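Local coordinates for hypothetical Membrane Spanning Protein (Bacillus cereus, PDB 2FB5) that catalyses the condensation of two ATP molecules into cyclic di-AMP as one of three paralogous diadenylate cyclases, and is itself required for efficient spore formation, at residues 5-8 and 9-12; 14-17 and 18-22; 44-47 and 48-51. All blocks are in the same frame, centred on the assembly; numbering follows the deposited sequence.

Contact 1: residues 5-8 and 9-12; sequences MHEW and GLSE
Trp8 and Glu12 meet one turn apart near the start of helix 4-35, their side chains running the same way. The methylene CG of Glu12 lies over one face of the indole, 4.2 Å from the centroid of the Trp8 five-membered ring and 27° off its normal, a CH-pi contact. The carboxylate beyond it is turned 59° from the ring plane. A water at the ring edge, in plane, completes the pair: it donates to Glu12 OE2 at 2.7 Å and accepts a long, weak bond from Trp8 NE1 at 3.4 Å. Glu12 CG stands beside the backbone N (chi1 -77°), which sets it over the ring, and a bend at chi2 then directs the carboxylate toward the water. This is the tightly packed side, for here the second subunit sends Ala4 N to Glu12 OE1, Lys15 forms a salt bridge with OE2, and the indole packs on Trp8 of the third subunit.

The loose side carries His6 and Leu10 on the surface. Leu10 CD1 reaches 3.6 Å from His6 NE2 and 3.9 Å from Glu7 OE1, where three residues touch through little more than a methyl. Glu7 OE1 has its hydrogen-bond partner in Gln67 of helix 47-70. Between the two sides run ordinary helical bonds, such as Ser11 N to Glu7 O at 2.9 Å and Gly9 N to Met5 O at 3.1 Å.

With its two oxygens held by a backbone N-H, a lysine and a water, the Glu12 carboxylate is probably kept ionised, and its OE1 ties the helix to Ala4 N of the second subunit.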
# COMPACT_ATOMS: atom_id res chain seq x y z
N MET A 5 -0.16 -6.91 5.22
CA MET A 5 -0.11 -7.46 3.86
C MET A 5 -1.15 -8.57 3.75
O MET A 5 -1.99 -8.54 2.84
CB MET A 5 1.30 -7.99 3.52
CG MET A 5 1.49 -8.48 2.06
SD MET A 5 2.65 -9.86 1.86
CE MET A 5 1.72 -11.19 2.62
N HIS A 6 -1.11 -9.52 4.68
CA HIS A 6 -2.07 -10.62 4.74
C HIS A 6 -3.51 -10.11 4.85
O HIS A 6 -4.38 -10.54 4.10
CB HIS A 6 -1.72 -11.59 5.89
CG HIS A 6 -2.66 -12.75 6.02
ND1 HIS A 6 -2.48 -13.94 5.34
CD2 HIS A 6 -3.76 -12.93 6.80
CE1 HIS A 6 -3.44 -14.79 5.67
NE2 HIS A 6 -4.23 -14.20 6.55
N GLU A 7 -3.75 -9.16 5.76
CA GLU A 7 -5.09 -8.60 5.98
C GLU A 7 -5.62 -7.89 4.73
O GLU A 7 -6.82 -7.89 4.46
CB GLU A 7 -5.10 -7.63 7.18
CG GLU A 7 -4.86 -8.31 8.55
CD GLU A 7 -5.85 -9.44 8.83
OE1 GLU A 7 -7.07 -9.23 8.64
OE2 GLU A 7 -5.41 -10.53 9.24
N TRP A 8 -4.72 -7.24 3.99
CA TRP A 8 -5.09 -6.58 2.75
C TRP A 8 -5.61 -7.59 1.71
O TRP A 8 -6.65 -7.37 1.07
CB TRP A 8 -3.92 -5.81 2.18
CG TRP A 8 -4.32 -4.93 1.05
CD1 TRP A 8 -5.53 -4.32 0.86
CD2 TRP A 8 -3.50 -4.54 -0.06
NE1 TRP A 8 -5.52 -3.60 -0.31
CE2 TRP A 8 -4.28 -3.71 -0.89
CE3 TRP A 8 -2.18 -4.82 -0.43
CZ2 TRP A 8 -3.78 -3.13 -2.06
CZ3 TRP A 8 -1.68 -4.25 -1.61
CH2 TRP A 8 -2.49 -3.42 -2.41
N GLY A 9 -4.86 -8.67 1.55
CA GLY A 9 -5.32 -9.82 0.77
C GLY A 9 -6.70 -10.29 1.20
O GLY A 9 -7.54 -10.59 0.35
N LEU A 10 -6.95 -10.37 2.50
CA LEU A 10 -8.25 -10.86 2.98
C LEU A 10 -9.37 -9.87 2.66
O LEU A 10 -10.46 -10.28 2.27
CB LEU A 10 -8.24 -11.14 4.48
CG LEU A 10 -7.34 -12.29 4.94
CD1 LEU A 10 -7.42 -12.43 6.46
CD2 LEU A 10 -7.67 -13.63 4.26
N SER A 11 -9.09 -8.59 2.84
CA SER A 11 -10.04 -7.54 2.49
C SER A 11 -10.37 -7.64 1.02
O SER A 11 -11.55 -7.58 0.64
CB SER A 11 -9.44 -6.16 2.77
OG SER A 11 -9.19 -5.99 4.15
N GLU A 12 -9.34 -7.80 0.19
CA GLU A 12 -9.52 -7.83 -1.26
C GLU A 12 -10.35 -9.04 -1.69
O GLU A 12 -11.13 -8.93 -2.63
CB GLU A 12 -8.17 -7.80 -1.99
CG GLU A 12 -7.54 -6.43 -2.02
CD GLU A 12 -8.26 -5.48 -2.96
OE1 GLU A 12 -8.41 -5.81 -4.17
OE2 GLU A 12 -8.70 -4.42 -2.49
O HOH W 1 -7.54 -1.95 -2.50

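Contact 2: residues 14-17 and 18-22; sequences LKIQ and TKQMI
Helix 4-35, the first long helix of the CdaS N-terminal region, continues through this contact, where Thr18 turns its hydroxyl back onto the preceding turn. Thr18 OG1 donates to Leu14 O at 2.8 Å while Thr18 N donates to the same oxygen at 2.9 Å. The two donors come from opposite faces of the carbonyl plane, OG1 tilted 32° from it and N 26°, so one carbonyl oxygen is gripped twice by a single residue. The hydroxyl gets there because OG1 stands beside the backbone N and anti to the carbonyl carbon (chi1 -53°).

This is the familiar way in which a threonine within an alpha-helix satisfies its hydroxyl, through the carbonyl four residues back. The same residue, with Met21, rests on Leu60 of helix 47-70; Met21 also touches Asn56, and Lys15 lies against Tyr64.

Elsewhere on the helix, Ile16 and Gln20 run alongside each other in the same direction, and Ile16 CG2 comes 3.9 Å from Gln20 CD, a methyl branch beside the amide. Ile16 also packs on Ser2 of the second subunit. The two lysines form a separate pair, in which Lys19 runs fully extended past Lys15, its CE 4.2 Å from Lys15 CG. Their ammonium groups stay apart, Lys15 NZ and Lys19 NZ being separated by 5.9 Å, and the like charges are probably eased by Glu12, with which Lys15 NZ makes a salt bridge.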
# COMPACT_ATOMS: atom_id res chain seq x y z
N LEU A 14 -12.74 -10.48 0.16
CA LEU A 14 -14.11 -10.16 0.57
C LEU A 14 -14.80 -9.24 -0.44
O LEU A 14 -16.00 -9.40 -0.71
CB LEU A 14 -14.13 -9.51 1.95
CG LEU A 14 -13.77 -10.46 3.11
CD1 LEU A 14 -13.72 -9.70 4.43
CD2 LEU A 14 -14.77 -11.61 3.19
N LYS A 15 -14.02 -8.29 -0.98
CA LYS A 15 -14.47 -7.39 -2.04
C LYS A 15 -14.86 -8.18 -3.29
O LYS A 15 -15.91 -7.94 -3.88
CB LYS A 15 -13.39 -6.36 -2.36
CG LYS A 15 -13.81 -5.27 -3.37
CD LYS A 15 -13.04 -3.96 -3.17
CE LYS A 15 -11.64 -4.02 -3.78
NZ LYS A 15 -10.93 -2.75 -3.53
N ILE A 16 -14.01 -9.14 -3.67
CA ILE A 16 -14.28 -10.04 -4.79
C ILE A 16 -15.57 -10.82 -4.56
O ILE A 16 -16.42 -10.88 -5.45
CB ILE A 16 -13.09 -11.00 -5.03
CG1 ILE A 16 -11.92 -10.26 -5.68
CG2 ILE A 16 -13.51 -12.23 -5.87
CD1 ILE A 16 -10.60 -11.08 -5.71
N GLN A 17 -15.73 -11.41 -3.39
CA GLN A 17 -16.97 -12.11 -3.04
C GLN A 17 -18.21 -11.23 -3.11
O GLN A 17 -19.27 -11.67 -3.55
CB GLN A 17 -16.87 -12.71 -1.64
CG GLN A 17 -15.94 -13.90 -1.54
CD GLN A 17 -15.69 -14.25 -0.09
OE1 GLN A 17 -16.62 -14.56 0.65
NE2 GLN A 17 -14.44 -14.13 0.35
N THR A 18 -18.08 -9.99 -2.65
CA THR A 18 -19.19 -9.03 -2.72
C THR A 18 -19.58 -8.76 -4.19
O THR A 18 -20.76 -8.82 -4.54
CB THR A 18 -18.84 -7.73 -1.99
OG1 THR A 18 -18.42 -8.04 -0.66
CG2 THR A 18 -20.06 -6.81 -1.93
N LYS A 19 -18.58 -8.51 -5.03
CA LYS A 19 -18.81 -8.26 -6.46
C LYS A 19 -19.47 -9.46 -7.12
O LYS A 19 -20.38 -9.30 -7.94
CB LYS A 19 -17.50 -7.95 -7.19
CG LYS A 19 -16.88 -6.59 -6.86
CD LYS A 19 -15.58 -6.49 -7.64
CE LYS A 19 -14.88 -5.19 -7.45
NZ LYS A 19 -13.59 -5.19 -8.23
N GLN A 20 -19.03 -10.66 -6.75
CA GLN A 20 -19.60 -11.89 -7.29
C GLN A 20 -21.07 -12.09 -6.91
O GLN A 20 -21.86 -12.53 -7.73
CB GLN A 20 -18.77 -13.11 -6.89
CG GLN A 20 -17.37 -13.19 -7.55
CD GLN A 20 -16.56 -14.39 -7.07
OE1 GLN A 20 -16.73 -14.86 -5.94
NE2 GLN A 20 -15.65 -14.87 -7.92
N MET A 21 -21.44 -11.75 -5.68
CA MET A 21 -22.86 -11.82 -5.31
C MET A 21 -23.70 -10.79 -6.04
O MET A 21 -24.84 -11.07 -6.39
CB MET A 21 -23.10 -11.72 -3.80
CG MET A 21 -24.55 -12.16 -3.42
SD MET A 21 -24.92 -13.91 -3.81
CE MET A 21 -23.47 -14.59 -2.95
N ILE A 22 -23.14 -9.60 -6.26
CA ILE A 22 -23.83 -8.57 -7.03
C ILE A 22 -24.07 -9.07 -8.46
O ILE A 22 -25.16 -8.89 -9.00
CB ILE A 22 -23.06 -7.22 -7.03
CG1 ILE A 22 -23.04 -6.62 -5.62
CG2 ILE A 22 -23.67 -6.24 -8.06
CD1 ILE A 22 -22.20 -5.32 -5.45

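Contact 3: residues 44-47 and 48-51; sequences LCKM and EDIH
Met47 and Ile50 meet three residues apart where a short 3-10 turn passes into helix 47-70. Their apolar contact is slack: Met47 SD is 4.4 Å from Ile50 CG2. To bring the thioether there, CG of Met47 stands beside the backbone N (chi1 -69°) and the chain then bends at chi2 (-64°). In Ile50 the branches divide the work, for CG2 turns back towards the preceding turn and lies 3.6 Å from Lys46 O, whereas CG1, anti to the backbone N, carries its end away from residues 44-47.

Lys46 and Asp49 are set obliquely to one another. The aliphatic middle of the lysine makes the approach, its CD 4.0 Å from Asp49 OD2, while Lys46 NZ remains 6.1 Å from the same oxygen. The opposite charges can therefore attract only at a distance, and the ammonium has a long, weak ion pair with Glu28 instead.

Glu48 is oriented differently again, its extended chain carrying the carboxylate round to a water that joins the two segments. That water donates to Cys45 O at 2.6 Å and to Glu48 OE1 at 3.1 Å, and accepts from Asp49 N at 3.0 Å. A second water accepts from Glu48 N and donates a weak bond to Leu44 O. Waters thus serve two of the amides in the first turn of the helix, ahead of the regular bond from Ile50 N to Lys46 O.

On the side facing helix 4-35, Lys46 and Met47 rest against Met32 and Ile50 against Ala25 and Leu29, so the beginning of helix 47-70 is packed along the later part of its predecessor in the hairpin.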
# COMPACT_ATOMS: atom_id res chain seq x y z
N LEU A 44 -42.96 -14.51 -10.23
CA LEU A 44 -43.17 -14.44 -8.79
C LEU A 44 -42.47 -15.59 -8.06
O LEU A 44 -42.10 -15.44 -6.89
CB LEU A 44 -44.67 -14.41 -8.46
CG LEU A 44 -45.43 -13.14 -8.85
CD1 LEU A 44 -46.92 -13.33 -8.61
CD2 LEU A 44 -44.93 -11.91 -8.10
N CYS A 45 -42.26 -16.71 -8.74
CA CYS A 45 -41.57 -17.84 -8.15
C CYS A 45 -40.08 -17.57 -7.90
O CYS A 45 -39.42 -18.33 -7.19
CB CYS A 45 -41.76 -19.09 -9.01
SG CYS A 45 -40.86 -19.04 -10.55
N LYS A 46 -39.55 -16.48 -8.46
CA LYS A 46 -38.13 -16.16 -8.33
C LYS A 46 -37.82 -15.06 -7.30
O LYS A 46 -36.65 -14.76 -7.06
CB LYS A 46 -37.55 -15.74 -9.68
CG LYS A 46 -37.52 -16.85 -10.71
CD LYS A 46 -36.55 -17.96 -10.33
CE LYS A 46 -36.41 -18.96 -11.47
NZ LYS A 46 -36.09 -18.25 -12.75
N MET A 47 -38.86 -14.48 -6.71
CA MET A 47 -38.70 -13.33 -5.81
C MET A 47 -37.95 -13.66 -4.51
O MET A 47 -37.11 -12.88 -4.07
CB MET A 47 -40.05 -12.70 -5.50
CG MET A 47 -40.69 -11.98 -6.68
SD MET A 47 -39.81 -10.54 -7.33
CE MET A 47 -40.65 -10.43 -8.90
N GLU A 48 -38.26 -14.81 -3.91
CA GLU A 48 -37.56 -15.30 -2.73
C GLU A 48 -36.05 -15.39 -3.01
O GLU A 48 -35.25 -14.85 -2.24
CB GLU A 48 -38.13 -16.66 -2.31
CG GLU A 48 -37.25 -17.51 -1.38
CD GLU A 48 -37.49 -19.01 -1.55
OE1 GLU A 48 -37.64 -19.47 -2.71
OE2 GLU A 48 -37.53 -19.74 -0.52
N ASP A 49 -35.68 -16.03 -4.12
CA ASP A 49 -34.29 -16.13 -4.55
C ASP A 49 -33.59 -14.77 -4.64
O ASP A 49 -32.54 -14.57 -4.03
CB ASP A 49 -34.20 -16.85 -5.90
CG ASP A 49 -34.56 -18.33 -5.81
OD1 ASP A 49 -34.60 -18.88 -4.68
OD2 ASP A 49 -34.79 -18.95 -6.88
N ILE A 50 -34.17 -13.84 -5.39
CA ILE A 50 -33.54 -12.52 -5.54
C ILE A 50 -33.43 -11.77 -4.21
O ILE A 50 -32.40 -11.14 -3.94
CB ILE A 50 -34.15 -11.66 -6.69
CG1 ILE A 50 -33.39 -10.35 -6.88
CG2 ILE A 50 -35.62 -11.37 -6.45
CD1 ILE A 50 -31.96 -10.55 -7.36
N HIS A 51 -34.45 -11.86 -3.37
CA HIS A 51 -34.38 -11.29 -2.02
C HIS A 51 -33.18 -11.83 -1.23
O HIS A 51 -32.43 -11.06 -0.64
CB HIS A 51 -35.71 -11.46 -1.26
CG HIS A 51 -36.77 -10.49 -1.69
ND1 HIS A 51 -36.71 -9.14 -1.38
CD2 HIS A 51 -37.90 -10.65 -2.42
CE1 HIS A 51 -37.76 -8.52 -1.89
NE2 HIS A 51 -38.50 -9.42 -2.53
O HOH W 2 -40.85 -16.53 -4.01
O HOH W 3 -37.58 -17.94 -5.35

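How the contacts relate
From the N terminus the chain enters helix 4-35 and passes through contact 1 and then contact 2, whose centres lie 14 Å apart on that same helix. It turns back through the connecting residues and reaches contact 3 at the start of helix 47-70. Each contact spans consecutive residues, so none closes a long loop, and the three stand in series without nesting or crossing. Contacts 2 and 3 approach within about 7 Å at their nearest atoms, whereas contacts 1 and 3 remain about 21 Å apart at theirs. Within the two-helix hairpin, contact 1 meets both other subunits and also helix 47-70, contact 2 touches one subunit and helix 47-70, and contact 3 stays within the hairpin.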